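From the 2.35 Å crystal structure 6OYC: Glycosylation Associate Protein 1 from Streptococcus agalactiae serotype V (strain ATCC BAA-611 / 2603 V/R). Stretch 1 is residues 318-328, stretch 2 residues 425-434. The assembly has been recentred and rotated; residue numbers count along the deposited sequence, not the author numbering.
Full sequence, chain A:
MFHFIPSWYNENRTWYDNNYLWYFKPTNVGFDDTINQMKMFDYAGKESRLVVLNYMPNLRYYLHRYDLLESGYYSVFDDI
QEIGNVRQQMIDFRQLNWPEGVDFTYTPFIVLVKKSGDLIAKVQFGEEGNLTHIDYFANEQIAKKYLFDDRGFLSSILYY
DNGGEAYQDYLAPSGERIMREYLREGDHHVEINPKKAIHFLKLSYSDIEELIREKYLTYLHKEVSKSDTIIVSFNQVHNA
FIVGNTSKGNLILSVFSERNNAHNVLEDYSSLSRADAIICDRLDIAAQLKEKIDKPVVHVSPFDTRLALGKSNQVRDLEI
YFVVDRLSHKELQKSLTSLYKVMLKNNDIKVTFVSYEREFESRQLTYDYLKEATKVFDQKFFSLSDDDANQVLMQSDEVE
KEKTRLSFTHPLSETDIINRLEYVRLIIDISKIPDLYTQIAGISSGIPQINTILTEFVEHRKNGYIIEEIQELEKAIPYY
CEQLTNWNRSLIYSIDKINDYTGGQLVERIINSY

Stretch 1, residues 318-328: LEIYFVVDRLS
Stretch 2 425-434: RLIIDISKIP

Where the parallel pairing of the two stretches ends, two waters take over from the backbone. Water 1 donates to V323 O and to D429 OD1, both at 2.6 Å, and accepts from S431 N at 3.3 Å; water 2 donates to D429 OD1 (2.6 Å) and D325 O (3.3 Å) and accepts from S431 OG (2.9 Å). D429 OD1 thus accepts a hydrogen bond from each water, with its side chain at chi1 -167° (t) and chi2 -14°.

Before this point, strand 318-323 runs alongside the strand around 426-428, their N-to-C directions 20° apart and their axes 4.7 Å apart at closest approach. I320 pairs with L426, Y321 with I427 and F322 with I428, at CA-CA distances of 4.8, 4.8 and 4.7 Å. E319 O accepts from both R425 N (2.9 Å) and L426 N (3.3 Å). The ladder continues with Y321 N to L426 O, I428 N to Y321 O and V323 N to I428 O, each 2.8 Å, the first two nearly straight (175° and 177°) and the last at 162°, as extended backbones in register allow.

I320 (m, t), L426 (t, p), F322 (t, chi2 -65°) and I428 (m, t) share one sheet face; Y321 (t, chi2 -85°) and I427 (m, t) lie on the other. I320 CG2 meets I428 CD1 at 3.7 Å, while I428 CG2 sits over the F322 ring face, 3.9 Å from its centroid, in a CH-pi contact. I430 (p, t) extends this apolar surface, its CD1 4.0 Å from F322 CZ.

V324 to L327 form a type II turn closed by L327 N to V324 O (3.2 Å), with R326 at phi/psi 65/5. L327 (m, t) places CD2 3.7 Å from S431 CB. R326 (m, t, t, chi4 -78°) lays its guanidinium against I433 (m, t), whose CD1 lies over one face, 3.6 Å from R326 NH1. S431 OG (chi1 90°) accepts from I433 N at 3.1 Å.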

# COMPACT_ATOMS: atom_id res chain seq x y z
N LEU A 318 -14.24 14.26 21.42
CA LEU A 318 -14.95 13.95 20.17
C LEU A 318 -14.01 14.38 19.04
O LEU A 318 -14.07 15.52 18.57
CB LEU A 318 -16.30 14.64 20.07
CG LEU A 318 -17.38 14.22 21.07
CD1 LEU A 318 -18.48 15.25 21.12
CD2 LEU A 318 -17.95 12.86 20.72
N GLU A 319 -13.12 13.48 18.64
CA GLU A 319 -11.99 13.85 17.79
C GLU A 319 -12.38 13.75 16.32
O GLU A 319 -12.82 12.69 15.84
CB GLU A 319 -10.78 12.98 18.08
CG GLU A 319 -9.49 13.52 17.47
CD GLU A 319 -8.36 12.50 17.45
OE1 GLU A 319 -7.38 12.73 16.69
OE2 GLU A 319 -8.45 11.49 18.18
N ILE A 320 -12.22 14.87 15.61
CA ILE A 320 -12.47 14.96 14.18
C ILE A 320 -11.14 14.80 13.44
O ILE A 320 -10.16 15.50 13.73
CB ILE A 320 -13.13 16.30 13.81
CG1 ILE A 320 -14.45 16.48 14.55
CG2 ILE A 320 -13.34 16.40 12.29
CD1 ILE A 320 -15.24 17.68 14.11
N TYR A 321 -11.13 13.89 12.47
CA TYR A 321 -9.97 13.60 11.62
C TYR A 321 -10.20 14.28 10.27
O TYR A 321 -11.01 13.80 9.47
CB TYR A 321 -9.84 12.08 11.49
CG TYR A 321 -8.66 11.49 10.73
CD1 TYR A 321 -8.69 11.35 9.34
CD2 TYR A 321 -7.55 10.99 11.41
CE1 TYR A 321 -7.61 10.77 8.65
CE2 TYR A 321 -6.48 10.41 10.73
CZ TYR A 321 -6.52 10.31 9.35
OH TYR A 321 -5.47 9.74 8.67
N PHE A 322 -9.52 15.40 10.02
CA PHE A 322 -9.86 16.32 8.93
C PHE A 322 -8.75 16.35 7.87
O PHE A 322 -7.69 16.95 8.08
CB PHE A 322 -10.10 17.73 9.48
CG PHE A 322 -10.83 18.66 8.53
CD1 PHE A 322 -10.25 19.06 7.33
CD2 PHE A 322 -12.07 19.19 8.86
CE1 PHE A 322 -10.91 19.95 6.47
CE2 PHE A 322 -12.74 20.09 8.01
CZ PHE A 322 -12.16 20.45 6.81
N VAL A 323 -9.03 15.74 6.72
CA VAL A 323 -8.05 15.67 5.64
C VAL A 323 -8.00 17.02 4.94
O VAL A 323 -9.03 17.52 4.48
CB VAL A 323 -8.41 14.54 4.66
CG1 VAL A 323 -7.46 14.55 3.42
CG2 VAL A 323 -8.35 13.19 5.36
N VAL A 324 -6.81 17.61 4.84
CA VAL A 324 -6.67 18.93 4.22
C VAL A 324 -6.10 18.89 2.80
O VAL A 324 -6.16 19.91 2.10
CB VAL A 324 -5.83 19.87 5.12
CG1 VAL A 324 -6.51 20.05 6.47
CG2 VAL A 324 -4.39 19.33 5.27
N ASP A 325 -5.59 17.74 2.35
CA ASP A 325 -5.06 17.62 0.99
C ASP A 325 -6.09 17.97 -0.08
O ASP A 325 -7.28 17.70 0.06
CB ASP A 325 -4.56 16.19 0.74
CG ASP A 325 -3.38 15.84 1.60
OD1 ASP A 325 -2.50 16.71 1.82
OD2 ASP A 325 -3.34 14.70 2.10
N ARG A 326 -5.59 18.56 -1.16
CA ARG A 326 -6.35 18.99 -2.34
C ARG A 326 -7.32 20.11 -2.04
O ARG A 326 -8.10 20.48 -2.93
CB ARG A 326 -7.11 17.85 -3.01
CG ARG A 326 -6.29 16.62 -3.31
CD ARG A 326 -7.24 15.53 -3.80
NE ARG A 326 -6.56 14.29 -4.14
CZ ARG A 326 -5.89 14.10 -5.27
NH1 ARG A 326 -5.82 15.08 -6.17
NH2 ARG A 326 -5.30 12.93 -5.50
N LEU A 327 -7.34 20.65 -0.83
CA LEU A 327 -8.19 21.79 -0.53
C LEU A 327 -7.45 23.08 -0.85
O LEU A 327 -6.27 23.23 -0.52
CB LEU A 327 -8.63 21.79 0.94
CG LEU A 327 -9.48 20.61 1.36
CD1 LEU A 327 -9.87 20.73 2.82
CD2 LEU A 327 -10.71 20.49 0.47
N SER A 328 -8.14 24.00 -1.52
CA SER A 328 -7.58 25.31 -1.77
C SER A 328 -7.57 26.13 -0.48
O SER A 328 -8.30 25.85 0.48
CB SER A 328 -8.38 26.05 -2.83
OG SER A 328 -9.66 26.35 -2.32
N ARG A 425 -13.89 10.07 16.30
CA ARG A 425 -15.34 10.09 16.21
C ARG A 425 -15.83 10.34 14.79
O ARG A 425 -16.83 9.74 14.36
CB ARG A 425 -15.89 11.16 17.16
CG ARG A 425 -17.35 10.99 17.52
CD ARG A 425 -17.59 9.72 18.30
NE ARG A 425 -18.95 9.68 18.81
CZ ARG A 425 -19.52 8.61 19.36
NH1 ARG A 425 -18.84 7.47 19.47
NH2 ARG A 425 -20.77 8.67 19.79
N LEU A 426 -15.15 11.22 14.06
CA LEU A 426 -15.68 11.71 12.79
C LEU A 426 -14.54 11.92 11.80
O LEU A 426 -13.51 12.50 12.15
CB LEU A 426 -16.45 13.01 13.00
CG LEU A 426 -17.18 13.63 11.80
CD1 LEU A 426 -18.24 12.68 11.26
CD2 LEU A 426 -17.80 14.98 12.19
N ILE A 427 -14.74 11.45 10.57
CA ILE A 427 -13.82 11.65 9.46
C ILE A 427 -14.38 12.74 8.55
O ILE A 427 -15.54 12.67 8.14
CB ILE A 427 -13.60 10.33 8.68
CG1 ILE A 427 -12.63 9.41 9.42
CG2 ILE A 427 -13.09 10.60 7.26
CD1 ILE A 427 -12.66 7.96 8.89
N ILE A 428 -13.57 13.74 8.23
CA ILE A 428 -13.96 14.77 7.28
C ILE A 428 -12.95 14.82 6.14
O ILE A 428 -11.76 15.11 6.34
CB ILE A 428 -14.11 16.16 7.93
CG1 ILE A 428 -15.26 16.16 8.94
CG2 ILE A 428 -14.44 17.18 6.85
CD1 ILE A 428 -15.55 17.53 9.52
N ASP A 429 -13.43 14.56 4.93
CA ASP A 429 -12.63 14.72 3.72
C ASP A 429 -13.57 15.33 2.68
O ASP A 429 -14.41 14.63 2.11
CB ASP A 429 -12.04 13.39 3.26
CG ASP A 429 -10.96 13.56 2.21
OD1 ASP A 429 -10.84 14.68 1.64
OD2 ASP A 429 -10.24 12.57 1.96
N ILE A 430 -13.44 16.64 2.46
CA ILE A 430 -14.44 17.38 1.69
C ILE A 430 -13.91 17.82 0.33
O ILE A 430 -14.60 18.54 -0.39
CB ILE A 430 -14.97 18.59 2.48
CG1 ILE A 430 -13.82 19.46 2.98
CG2 ILE A 430 -15.88 18.15 3.62
CD1 ILE A 430 -14.26 20.83 3.41
N SER A 431 -12.71 17.38 -0.05
CA SER A 431 -12.21 17.70 -1.38
C SER A 431 -13.01 16.93 -2.43
O SER A 431 -13.78 16.02 -2.12
CB SER A 431 -10.72 17.37 -1.49
OG SER A 431 -10.52 16.04 -1.93
N LYS A 432 -12.80 17.29 -3.70
CA LYS A 432 -13.50 16.56 -4.76
C LYS A 432 -12.91 15.19 -5.04
O LYS A 432 -13.58 14.39 -5.69
CB LYS A 432 -13.52 17.36 -6.07
CG LYS A 432 -13.79 18.84 -5.89
CD LYS A 432 -13.42 19.58 -7.16
CE LYS A 432 -13.41 21.06 -6.92
NZ LYS A 432 -14.72 21.66 -7.26
N ILE A 433 -11.69 14.90 -4.58
CA ILE A 433 -11.09 13.57 -4.73
C ILE A 433 -10.67 13.07 -3.35
O ILE A 433 -9.49 13.19 -2.98
CB ILE A 433 -9.89 13.59 -5.69
CG1 ILE A 433 -10.21 14.41 -6.94
CG2 ILE A 433 -9.51 12.16 -6.09
CD1 ILE A 433 -9.00 14.72 -7.80
N PRO A 434 -11.59 12.53 -2.56
CA PRO A 434 -11.22 12.11 -1.21
C PRO A 434 -10.24 10.95 -1.24
O PRO A 434 -10.24 10.14 -2.17
CB PRO A 434 -12.56 11.72 -0.56
CG PRO A 434 -13.54 11.67 -1.65
CD PRO A 434 -13.04 12.54 -2.76
O HOH W 1 -10.45 17.13 2.30
O HOH W 2 -8.81 14.82 0.08